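GDSL-like Lipase/Acylhydrolase family protein (PDB 4K7J) probably removes O-acetyl groups from peptidoglycan in Neisseria meningitidis, as a serine esterase of the SGNH family with an alpha/beta fold. Local coordinates at residues S335-N338 against W339-G343; F323-W326 against Q327-M330; G356-R359 against A360-L364. All blocks are in the same frame, centred on the assembly; numbering follows the deposited sequence.

Contact 1: S335-N338 against W339-G343; sequences SMKN and WLNQG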
ATOM      1  N   SER A 335     -24.384  -0.693   8.667  1.00 29.53           N
ATOM      2  CA  SER A 335     -24.383  -0.097   7.331  1.00 25.73           C
ATOM      3  C   SER A 335     -24.003  -1.104   6.244  1.00 23.25           C
ATOM      4  O   SER A 335     -24.361  -0.923   5.088  1.00 29.42           O
ATOM      5  CB  SER A 335     -23.428   1.089   7.282  1.00 28.11           C
ATOM      6  OG  SER A 335     -22.108   0.654   7.559  1.00 29.93           O
ATOM      7  N   MET A 336     -23.285  -2.162   6.612  1.00 21.95           N
ATOM      8  CA  MET A 336     -22.792  -3.103   5.612  1.00 24.55           C
ATOM      9  C   MET A 336     -23.911  -3.822   4.868  1.00 27.56           C
ATOM     10  O   MET A 336     -23.814  -4.018   3.653  1.00 24.50           O
ATOM     11  CB  MET A 336     -21.785  -4.108   6.199  1.00 20.70           C
ATOM     12  CG  MET A 336     -21.429  -5.279   5.265  1.00 21.15           C
ATOM     13  SD  MET A 336     -20.732  -4.758   3.672  1.00 27.59           S
ATOM     14  CE  MET A 336     -18.962  -4.812   3.971  1.00 16.35           C
ATOM     15  N   LYS A 337     -24.971  -4.210   5.574  1.00 27.78           N
ATOM     16  CA  LYS A 337     -26.057  -4.915   4.893  1.00 29.50           C
ATOM     17  C   LYS A 337     -26.708  -4.013   3.847  1.00 27.74           C
ATOM     18  O   LYS A 337     -27.032  -4.455   2.750  1.00 27.46           O
ATOM     19  CB  LYS A 337     -27.103  -5.473   5.863  1.00 38.09           C
ATOM     20  CG  LYS A 337     -27.967  -6.578   5.236  1.00 35.12           C
ATOM     21  CD  LYS A 337     -29.445  -6.369   5.540  1.00 50.65           C
ATOM     22  CE  LYS A 337     -30.365  -7.168   4.604  1.00 54.13           C
ATOM     23  NZ  LYS A 337     -31.814  -6.748   4.719  1.00 32.56           N
ATOM     24  N   ASN A 338     -26.867  -2.739   4.178  1.00 29.99           N
ATOM     25  CA  ASN A 338     -27.405  -1.784   3.224  1.00 28.23           C
ATOM     26  C   ASN A 338     -26.494  -1.653   2.002  1.00 31.67           C
ATOM     27  O   ASN A 338     -26.965  -1.650   0.863  1.00 32.74           O
ATOM     28  CB  ASN A 338     -27.602  -0.421   3.883  1.00 25.87           C
ATOM     29  CG  ASN A 338     -28.556   0.461   3.113  1.00 41.17           C
ATOM     30  OD1 ASN A 338     -29.539  -0.021   2.543  1.00 53.22           O
ATOM     31  ND2 ASN A 338     -28.269   1.762   3.075  1.00 37.40           N
ATOM     32  N   TRP A 339     -25.190  -1.549   2.245  1.00 20.94           N
ATOM     33  CA  TRP A 339     -24.207  -1.476   1.161  1.00 24.63           C
ATOM     34  C   TRP A 339     -24.295  -2.698   0.255  1.00 24.32           C
ATOM     35  O   TRP A 339     -24.233  -2.586  -0.975  1.00 28.94           O
ATOM     36  CB  TRP A 339     -22.785  -1.321   1.713  1.00 24.66           C
ATOM     37  CG  TRP A 339     -22.401   0.117   1.963  1.00 25.66           C
ATOM     38  CD1 TRP A 339     -23.074   1.015   2.741  1.00 26.56           C
ATOM     39  CD2 TRP A 339     -21.255   0.814   1.444  1.00 20.32           C
ATOM     40  NE1 TRP A 339     -22.425   2.224   2.733  1.00 24.12           N
ATOM     41  CE2 TRP A 339     -21.308   2.129   1.943  1.00 22.97           C
ATOM     42  CE3 TRP A 339     -20.193   0.451   0.606  1.00 23.64           C
ATOM     43  CZ2 TRP A 339     -20.341   3.086   1.634  1.00 26.94           C
ATOM     44  CZ3 TRP A 339     -19.234   1.395   0.298  1.00 22.21           C
ATOM     45  CH2 TRP A 339     -19.312   2.701   0.813  1.00 23.39           C
ATOM     46  N   LEU A 340     -24.446  -3.856   0.885  1.00 21.93           N
ATOM     47  CA  LEU A 340     -24.567  -5.127   0.188  1.00 25.88           C
ATOM     48  C   LEU A 340     -25.833  -5.118  -0.672  1.00 30.07           C
ATOM     49  O   LEU A 340     -25.805  -5.475  -1.851  1.00 28.53           O
ATOM     50  CB  LEU A 340     -24.645  -6.245   1.232  1.00 31.87           C
ATOM     51  CG  LEU A 340     -24.510  -7.721   0.864  1.00 37.33           C
ATOM     52  CD1 LEU A 340     -24.110  -8.491   2.113  1.00 40.59           C
ATOM     53  CD2 LEU A 340     -25.803  -8.286   0.289  1.00 34.84           C
ATOM     54  N   ASN A 341     -26.946  -4.709  -0.077  1.00 27.27           N
ATOM     55  CA  ASN A 341     -28.212  -4.714  -0.804  1.00 34.42           C
ATOM     56  C   ASN A 341     -28.164  -3.825  -2.040  1.00 30.53           C
ATOM     57  O   ASN A 341     -28.865  -4.074  -3.014  1.00 31.56           O
ATOM     58  CB  ASN A 341     -29.376  -4.301   0.096  1.00 31.23           C
ATOM     59  CG  ASN A 341     -29.692  -5.334   1.153  1.00 34.41           C
ATOM     60  OD1 ASN A 341     -30.111  -4.991   2.261  1.00 34.80           O
ATOM     61  ND2 ASN A 341     -29.497  -6.607   0.821  1.00 32.86           N
ATOM     62  N   GLN A 342     -27.323  -2.797  -2.006  1.00 27.89           N
ATOM     63  CA  GLN A 342     -27.292  -1.844  -3.098  1.00 30.21           C
ATOM     64  C   GLN A 342     -26.136  -2.064  -4.074  1.00 26.86           C
ATOM     65  O   GLN A 342     -25.921  -1.260  -4.978  1.00 26.67           O
ATOM     66  CB  GLN A 342     -27.304  -0.418  -2.557  1.00 31.40           C
ATOM     67  CG  GLN A 342     -28.524  -0.139  -1.688  1.00 38.71           C
ATOM     68  CD  GLN A 342     -28.731   1.336  -1.440  1.00 36.65           C
ATOM     69  OE1 GLN A 342     -28.466   2.161  -2.307  1.00 39.87           O
ATOM     70  NE2 GLN A 342     -29.200   1.677  -0.246  1.00 40.51           N
ATOM     71  N   GLY A 343     -25.412  -3.161  -3.903  1.00 25.16           N
ATOM     72  CA  GLY A 343     -24.339  -3.508  -4.820  1.00 32.80           C
ATOM     73  C   GLY A 343     -23.020  -2.785  -4.599  1.00 29.24           C
ATOM     74  O   GLY A 343     -22.099  -2.913  -5.413  1.00 29.11           O
TER

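Contact 2: F323-W326 against Q327-M330; sequences FWSW and QNAM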
ATOM      1  N   PHE A 323      -6.411   9.208  11.764  1.00 17.00           N
ATOM      2  CA  PHE A 323      -7.316   8.064  11.803  1.00 15.62           C
ATOM      3  C   PHE A 323      -8.530   8.352  10.921  1.00 19.47           C
ATOM      4  O   PHE A 323      -9.176   9.384  11.071  1.00 21.70           O
ATOM      5  CB  PHE A 323      -7.756   7.779  13.244  1.00 14.81           C
ATOM      6  CG  PHE A 323      -8.694   6.609  13.381  1.00 22.23           C
ATOM      7  CD1 PHE A 323      -8.206   5.308  13.424  1.00 16.47           C
ATOM      8  CD2 PHE A 323     -10.063   6.808  13.480  1.00 22.65           C
ATOM      9  CE1 PHE A 323      -9.058   4.237  13.551  1.00 21.06           C
ATOM     10  CE2 PHE A 323     -10.923   5.737  13.610  1.00 20.56           C
ATOM     11  CZ  PHE A 323     -10.423   4.452  13.645  1.00 19.29           C
ATOM     12  N   TRP A 324      -8.825   7.452   9.985  1.00 17.18           N
ATOM     13  CA  TRP A 324      -9.992   7.594   9.138  1.00 16.23           C
ATOM     14  C   TRP A 324     -10.933   6.426   9.388  1.00 19.07           C
ATOM     15  O   TRP A 324     -10.562   5.272   9.195  1.00 17.44           O
ATOM     16  CB  TRP A 324      -9.582   7.629   7.676  1.00 15.29           C
ATOM     17  CG  TRP A 324     -10.664   8.032   6.736  1.00 17.10           C
ATOM     18  CD1 TRP A 324     -11.144   9.291   6.529  1.00 23.05           C
ATOM     19  CD2 TRP A 324     -11.374   7.179   5.826  1.00 22.54           C
ATOM     20  NE1 TRP A 324     -12.122   9.273   5.567  1.00 20.95           N
ATOM     21  CE2 TRP A 324     -12.279   7.989   5.116  1.00 22.33           C
ATOM     22  CE3 TRP A 324     -11.327   5.810   5.544  1.00 16.27           C
ATOM     23  CZ2 TRP A 324     -13.137   7.475   4.140  1.00 19.44           C
ATOM     24  CZ3 TRP A 324     -12.181   5.300   4.582  1.00 19.86           C
ATOM     25  CH2 TRP A 324     -13.072   6.133   3.889  1.00 18.98           C
ATOM     26  N   SER A 325     -12.150   6.727   9.826  1.00 20.82           N
ATOM     27  CA  SER A 325     -13.103   5.671  10.152  1.00 16.60           C
ATOM     28  C   SER A 325     -13.898   5.229   8.940  1.00 18.59           C
ATOM     29  O   SER A 325     -14.892   5.867   8.563  1.00 19.37           O
ATOM     30  CB  SER A 325     -14.077   6.109  11.250  1.00 19.05           C
ATOM     31  OG  SER A 325     -15.074   5.111  11.421  1.00 22.19           O
ATOM     32  N   TRP A 326     -13.458   4.131   8.339  1.00 19.89           N
ATOM     33  CA  TRP A 326     -14.148   3.537   7.205  1.00 17.13           C
ATOM     34  C   TRP A 326     -15.550   3.127   7.636  1.00 18.98           C
ATOM     35  O   TRP A 326     -16.499   3.268   6.874  1.00 17.83           O
ATOM     36  CB  TRP A 326     -13.348   2.331   6.703  1.00 14.56           C
ATOM     37  CG  TRP A 326     -13.702   1.831   5.346  1.00 20.60           C
ATOM     38  CD1 TRP A 326     -14.862   2.056   4.648  1.00 17.21           C
ATOM     39  CD2 TRP A 326     -12.874   1.020   4.499  1.00 18.81           C
ATOM     40  NE1 TRP A 326     -14.804   1.421   3.425  1.00 17.94           N
ATOM     41  CE2 TRP A 326     -13.597   0.778   3.311  1.00 17.67           C
ATOM     42  CE3 TRP A 326     -11.589   0.476   4.632  1.00 18.28           C
ATOM     43  CZ2 TRP A 326     -13.078   0.010   2.262  1.00 17.56           C
ATOM     44  CZ3 TRP A 326     -11.080  -0.297   3.594  1.00 15.39           C
ATOM     45  CH2 TRP A 326     -11.821  -0.516   2.424  1.00 18.99           C
ATOM     46  N   GLN A 327     -15.707   2.637   8.861  1.00 16.09           N
ATOM     47  CA  GLN A 327     -17.070   2.319   9.296  1.00 19.53           C
ATOM     48  C   GLN A 327     -17.953   3.565   9.303  1.00 19.49           C
ATOM     49  O   GLN A 327     -19.092   3.513   8.847  1.00 18.90           O
ATOM     50  CB  GLN A 327     -17.130   1.581  10.643  1.00 15.80           C
ATOM     51  CG  GLN A 327     -18.582   1.329  11.086  1.00 19.74           C
ATOM     52  CD  GLN A 327     -18.717   0.359  12.238  1.00 22.33           C
ATOM     53  OE1 GLN A 327     -18.456  -0.841  12.096  1.00 20.87           O
ATOM     54  NE2 GLN A 327     -19.153   0.869  13.386  1.00 24.51           N
ATOM     55  N   ASN A 328     -17.437   4.696   9.784  1.00 19.71           N
ATOM     56  CA  ASN A 328     -18.259   5.905   9.785  1.00 23.73           C
ATOM     57  C   ASN A 328     -18.492   6.434   8.385  1.00 24.32           C
ATOM     58  O   ASN A 328     -19.590   6.886   8.071  1.00 22.61           O
ATOM     59  CB  ASN A 328     -17.717   6.996  10.711  1.00 24.43           C
ATOM     60  CG  ASN A 328     -18.002   6.703  12.162  1.00 24.72           C
ATOM     61  OD1 ASN A 328     -18.854   5.868  12.479  1.00 27.84           O
ATOM     62  ND2 ASN A 328     -17.278   7.366  13.051  1.00 24.11           N
ATOM     63  N   ALA A 329     -17.466   6.346   7.540  1.00 22.09           N
ATOM     64  CA  ALA A 329     -17.630   6.651   6.120  1.00 23.35           C
ATOM     65  C   ALA A 329     -18.788   5.878   5.498  1.00 22.92           C
ATOM     66  O   ALA A 329     -19.454   6.388   4.602  1.00 20.15           O
ATOM     67  CB  ALA A 329     -16.346   6.359   5.347  1.00 24.04           C
ATOM     68  N   MET A 330     -19.016   4.648   5.961  1.00 20.84           N
ATOM     69  CA  MET A 330     -20.077   3.811   5.401  1.00 23.02           C
ATOM     70  C   MET A 330     -21.472   4.177   5.912  1.00 26.26           C
ATOM     71  O   MET A 330     -22.474   3.717   5.366  1.00 23.18           O
ATOM     72  CB  MET A 330     -19.827   2.335   5.709  1.00 25.29           C
ATOM     73  CG  MET A 330     -18.732   1.678   4.894  1.00 19.83           C
ATOM     74  SD  MET A 330     -18.394   0.048   5.582  1.00 23.32           S
ATOM     75  CE  MET A 330     -19.908  -0.820   5.172  1.00 26.90           C
TER

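Contact 3: G356-R359 against A360-L364; sequences GYRR and AAEML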
ATOM      1  N   GLY A 356     -17.923   0.159  -4.763  1.00 18.90           N
ATOM      2  CA  GLY A 356     -17.893   0.351  -3.326  1.00 21.05           C
ATOM      3  C   GLY A 356     -16.527   0.838  -2.878  1.00 22.76           C
ATOM      4  O   GLY A 356     -16.414   1.790  -2.101  1.00 16.97           O
ATOM      5  N   TYR A 357     -15.477   0.197  -3.379  1.00 18.42           N
ATOM      6  CA  TYR A 357     -14.126   0.643  -3.045  1.00 22.11           C
ATOM      7  C   TYR A 357     -13.848   2.045  -3.590  1.00 20.80           C
ATOM      8  O   TYR A 357     -13.208   2.873  -2.918  1.00 16.27           O
ATOM      9  CB  TYR A 357     -13.069  -0.346  -3.555  1.00 16.53           C
ATOM     10  CG  TYR A 357     -12.979  -1.634  -2.771  1.00 17.24           C
ATOM     11  CD1 TYR A 357     -12.702  -1.622  -1.407  1.00 18.82           C
ATOM     12  CD2 TYR A 357     -13.169  -2.865  -3.395  1.00 21.41           C
ATOM     13  CE1 TYR A 357     -12.621  -2.797  -0.685  1.00 15.26           C
ATOM     14  CE2 TYR A 357     -13.092  -4.049  -2.677  1.00 17.08           C
ATOM     15  CZ  TYR A 357     -12.815  -4.005  -1.320  1.00 16.08           C
ATOM     16  OH  TYR A 357     -12.731  -5.171  -0.590  1.00 19.40           O
ATOM     17  N   ARG A 358     -14.316   2.308  -4.809  1.00 16.43           N
ATOM     18  CA  ARG A 358     -14.103   3.621  -5.410  1.00 24.56           C
ATOM     19  C   ARG A 358     -14.774   4.696  -4.563  1.00 21.18           C
ATOM     20  O   ARG A 358     -14.196   5.753  -4.325  1.00 22.54           O
ATOM     21  CB  ARG A 358     -14.641   3.682  -6.843  1.00 22.58           C
ATOM     22  CG  ARG A 358     -14.313   5.004  -7.548  1.00 25.22           C
ATOM     23  CD  ARG A 358     -15.203   5.255  -8.773  1.00 33.35           C
ATOM     24  NE  ARG A 358     -16.611   5.414  -8.405  1.00 40.77           N
ATOM     25  CZ  ARG A 358     -17.610   4.715  -8.937  1.00 43.90           C
ATOM     26  NH1 ARG A 358     -17.363   3.810  -9.880  1.00 40.51           N
ATOM     27  NH2 ARG A 358     -18.857   4.926  -8.532  1.00 31.43           N
ATOM     28  N   ARG A 359     -15.986   4.400  -4.095  1.00 19.03           N
ATOM     29  CA  ARG A 359     -16.768   5.345  -3.299  1.00 21.83           C
ATOM     30  C   ARG A 359     -16.068   5.652  -1.978  1.00 25.78           C
ATOM     31  O   ARG A 359     -15.919   6.818  -1.590  1.00 23.64           O
ATOM     32  CB  ARG A 359     -18.170   4.784  -3.034  1.00 24.75           C
ATOM     33  CG  ARG A 359     -19.070   5.655  -2.153  1.00 29.55           C
ATOM     34  CD  ARG A 359     -20.396   4.933  -1.815  1.00 38.97           C
ATOM     35  NE  ARG A 359     -21.360   5.807  -1.134  1.00 48.81           N
ATOM     36  CZ  ARG A 359     -22.576   5.435  -0.731  1.00 49.07           C
ATOM     37  NH1 ARG A 359     -23.009   4.193  -0.924  1.00 40.57           N
ATOM     38  NH2 ARG A 359     -23.364   6.312  -0.126  1.00 64.54           N
ATOM     39  N   ALA A 360     -15.637   4.602  -1.287  1.00 21.10           N
ATOM     40  CA  ALA A 360     -14.967   4.773  -0.005  1.00 18.71           C
ATOM     41  C   ALA A 360     -13.701   5.609  -0.175  1.00 16.72           C
ATOM     42  O   ALA A 360     -13.410   6.477   0.645  1.00 22.62           O
ATOM     43  CB  ALA A 360     -14.636   3.408   0.613  1.00 19.61           C
ATOM     44  N   ALA A 361     -12.955   5.362  -1.247  1.00 15.83           N
ATOM     45  CA  ALA A 361     -11.684   6.073  -1.453  1.00 20.09           C
ATOM     46  C   ALA A 361     -11.876   7.544  -1.815  1.00 18.24           C
ATOM     47  O   ALA A 361     -11.066   8.402  -1.433  1.00 19.90           O
ATOM     48  CB  ALA A 361     -10.838   5.368  -2.495  1.00 16.27           C
ATOM     49  N   GLU A 362     -12.946   7.838  -2.551  1.00 18.48           N
ATOM     50  CA  GLU A 362     -13.265   9.222  -2.898  1.00 16.93           C
ATOM     51  C   GLU A 362     -13.577  10.020  -1.632  1.00 19.79           C
ATOM     52  O   GLU A 362     -13.223  11.193  -1.518  1.00 28.72           O
ATOM     53  CB  GLU A 362     -14.421   9.286  -3.907  1.00 24.00           C
ATOM     54  CG  GLU A 362     -14.032   8.867  -5.330  1.00 18.90           C
ATOM     55  CD  GLU A 362     -15.178   8.979  -6.324  1.00 27.82           C
ATOM     56  OE1 GLU A 362     -16.242   9.516  -5.958  1.00 31.35           O
ATOM     57  OE2 GLU A 362     -15.019   8.529  -7.478  1.00 27.86           O
ATOM     58  N   MET A 363     -14.205   9.368  -0.661  1.00 22.35           N
ATOM     59  CA  MET A 363     -14.456  10.005   0.628  1.00 25.53           C
ATOM     60  C   MET A 363     -13.152  10.276   1.382  1.00 26.83           C
ATOM     61  O   MET A 363     -12.989  11.350   1.976  1.00 23.86           O
ATOM     62  CB  MET A 363     -15.417   9.174   1.477  1.00 22.97           C
ATOM     63  CG  MET A 363     -16.823   9.112   0.903  1.00 24.44           C
ATOM     64  SD  MET A 363     -18.024   8.420   2.056  1.00 34.94           S
ATOM     65  CE  MET A 363     -17.977   6.686   1.701  1.00 22.08           C
ATOM     66  N   LEU A 364     -12.226   9.315   1.346  1.00 19.81           N
ATOM     67  CA  LEU A 364     -10.917   9.512   1.962  1.00 24.43           C
ATOM     68  C   LEU A 364     -10.171  10.644   1.283  1.00 21.12           C
ATOM     69  O   LEU A 364      -9.540  11.474   1.945  1.00 22.55           O
ATOM     70  CB  LEU A 364     -10.077   8.232   1.903  1.00 20.17           C
ATOM     71  CG  LEU A 364      -8.638   8.356   2.406  1.00 18.64           C
ATOM     72  CD1 LEU A 364      -8.610   8.942   3.827  1.00 17.42           C
ATOM     73  CD2 LEU A 364      -7.932   6.994   2.343  1.00 15.95           C
TER

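Contact 1: S335-N338 against W339-G343
The backbone is a short helix of about a turn and a half, in which the N-H groups of W339, L340 and N341 donate to the carbonyls of S335, M336 and K337 four residues earlier, the L340 N to M336 O bond measuring 2.8 Å. The bonding weakens toward the end of the helix, where Q342 N reaches N338 O at 3.1 Å with an N-H...O angle of only 133°. A side-chain bond runs beside it. The amide of Q342 sends NE2 to N338 OD1 at 3.3 Å: OD1 lies nearly in the amide plane of Q342, whereas NE2 stands above the carbonyl plane of N338, off its lone pairs, the two amides being turned 78° apart. At Q342 the chain leaves helical geometry, and G343, with positive phi, is the C' residue of a Schellman motif: W344 N closes on W339 O and G343 N on L340 O. One turn back, K337 bends at chi2 (-134°), which lays its methylenes across N341, with CE 3.2 Å from N341 OD1. On the buried side the W339 indole lies obliquely beside S335, its CD1 3.3 Å from S335 O. M336 SD lies loosely against W339 CB at 4.5 Å. The backbone N-H groups of S335 and M336 are both taken by the carboxylate of E289, while S335 OG bonds to G332 O.

Contact 2: F323-W326 against Q327-M330
S325 sits at the N-cap of a short helix that follows a strand: its OG accepts from N328 N at 2.9 Å, the capping bond of an N-cap serine, and its carbonyl takes A329 N at 2.8 Å in an almost straight bond (170°). The hydroxyl reaches the first turn because OG stands opposite the serine's own N (chi1 173°). Packing is close on the buried side. The methyl of A329 meets CZ2 and CH2 of the W324 six-membered ring obliquely, 3.6 Å from A329 CB to W324 CH2, and the W324 indole N-H is bonded to S367. M330 comes up obliquely beside W326, its CG 3.9 Å from W326 CD1. With CG beside the backbone N (chi1 -75°) and the chain extended at chi2, M330 SD comes to 4.8 Å from the centroid of the W326 five-membered ring, an oblique Met-aromatic contact. Around W326 the aromatic shell continues with F69, F352 and the edge-to-face ring of H63. The other side is looser. N328 is exposed, its side chain lying against the cap with CB 3.3 Å from S325 OG; Q327, partly exposed, has its OE1 bonded to R301 and Q309. The chemistry is thus divided: the hydroxyl takes the N328 N-H, which has no helical carbonyl four residues back, S325 O accepts the first regular helix bond, from A329, and indole, methyl and thioether groups pack together on the buried side.

Contact 3: G356-R359 against A360-L364
R358 O is gripped twice: E362 N donates to it at 3.0 Å within the helix, and S72 OG of helix 68-81 bonds to it from outside. The neighbouring carbonyls of G356, Y357 and R359 each accept one backbone N-H, from A360, A361 and M363, so the segment is regular alpha-helix throughout. On its solvent-facing side R358 and E362 run side by side, pointing the same way. E362 keeps an extended chain, whereas R358 turns sharply at chi3 (64°), and the turn brings NE round to the carboxylate. The resulting salt bridge is long, 3.6 Å from R358 NE to E362 OE2, with the oxygen near the guanidinium plane at its edge and the two planes 37° apart. Much of the touching is therefore by methylenes, R358 CD being 3.5 Å from the same OE2. R359 behaves differently: its chain stays extended from CG to NE, carrying the guanidinium to a cation-pi contact with W344. The root of this arginine is crossed obliquely by M363, whose CE lies 4.1 Å from R359 CG after a bend at chi3 (-90°). The Y357 OH is hydrogen-bonded to H63 ND1 and F352 N, which ties this helix to the segment around H63. Among the neighbours, helix 68-81 covers A360, A361 and E362 through F69 and S72, while strand 322-325 and helix 326-329 meet M363 and L364 by way of W324 and A329.

Overall arrangement
Along the chain the contacts run in the order 2, 1, 3, and all touch. The centres of contacts 2 and 3 are about 10 Å apart, with M363 CE 3.3 Å from A329 O. The centre of contact 1 is about 15 Å from that of contact 2 and about 14 Å from that of contact 3; W339 NE1 bonds weakly to M330 O, and W339 CH2 rests 3.6 Å from R359 CD. W326 and Y357 both meet H63, in the GDSH-like motif that in SGNH esterases carries the nucleophilic serine, consistent with contacts 2 and 3 lying beside the active site. None touches the bound HEPES: Q327, Y357 and M336 side chains are about 7, 9 and 11 Å away.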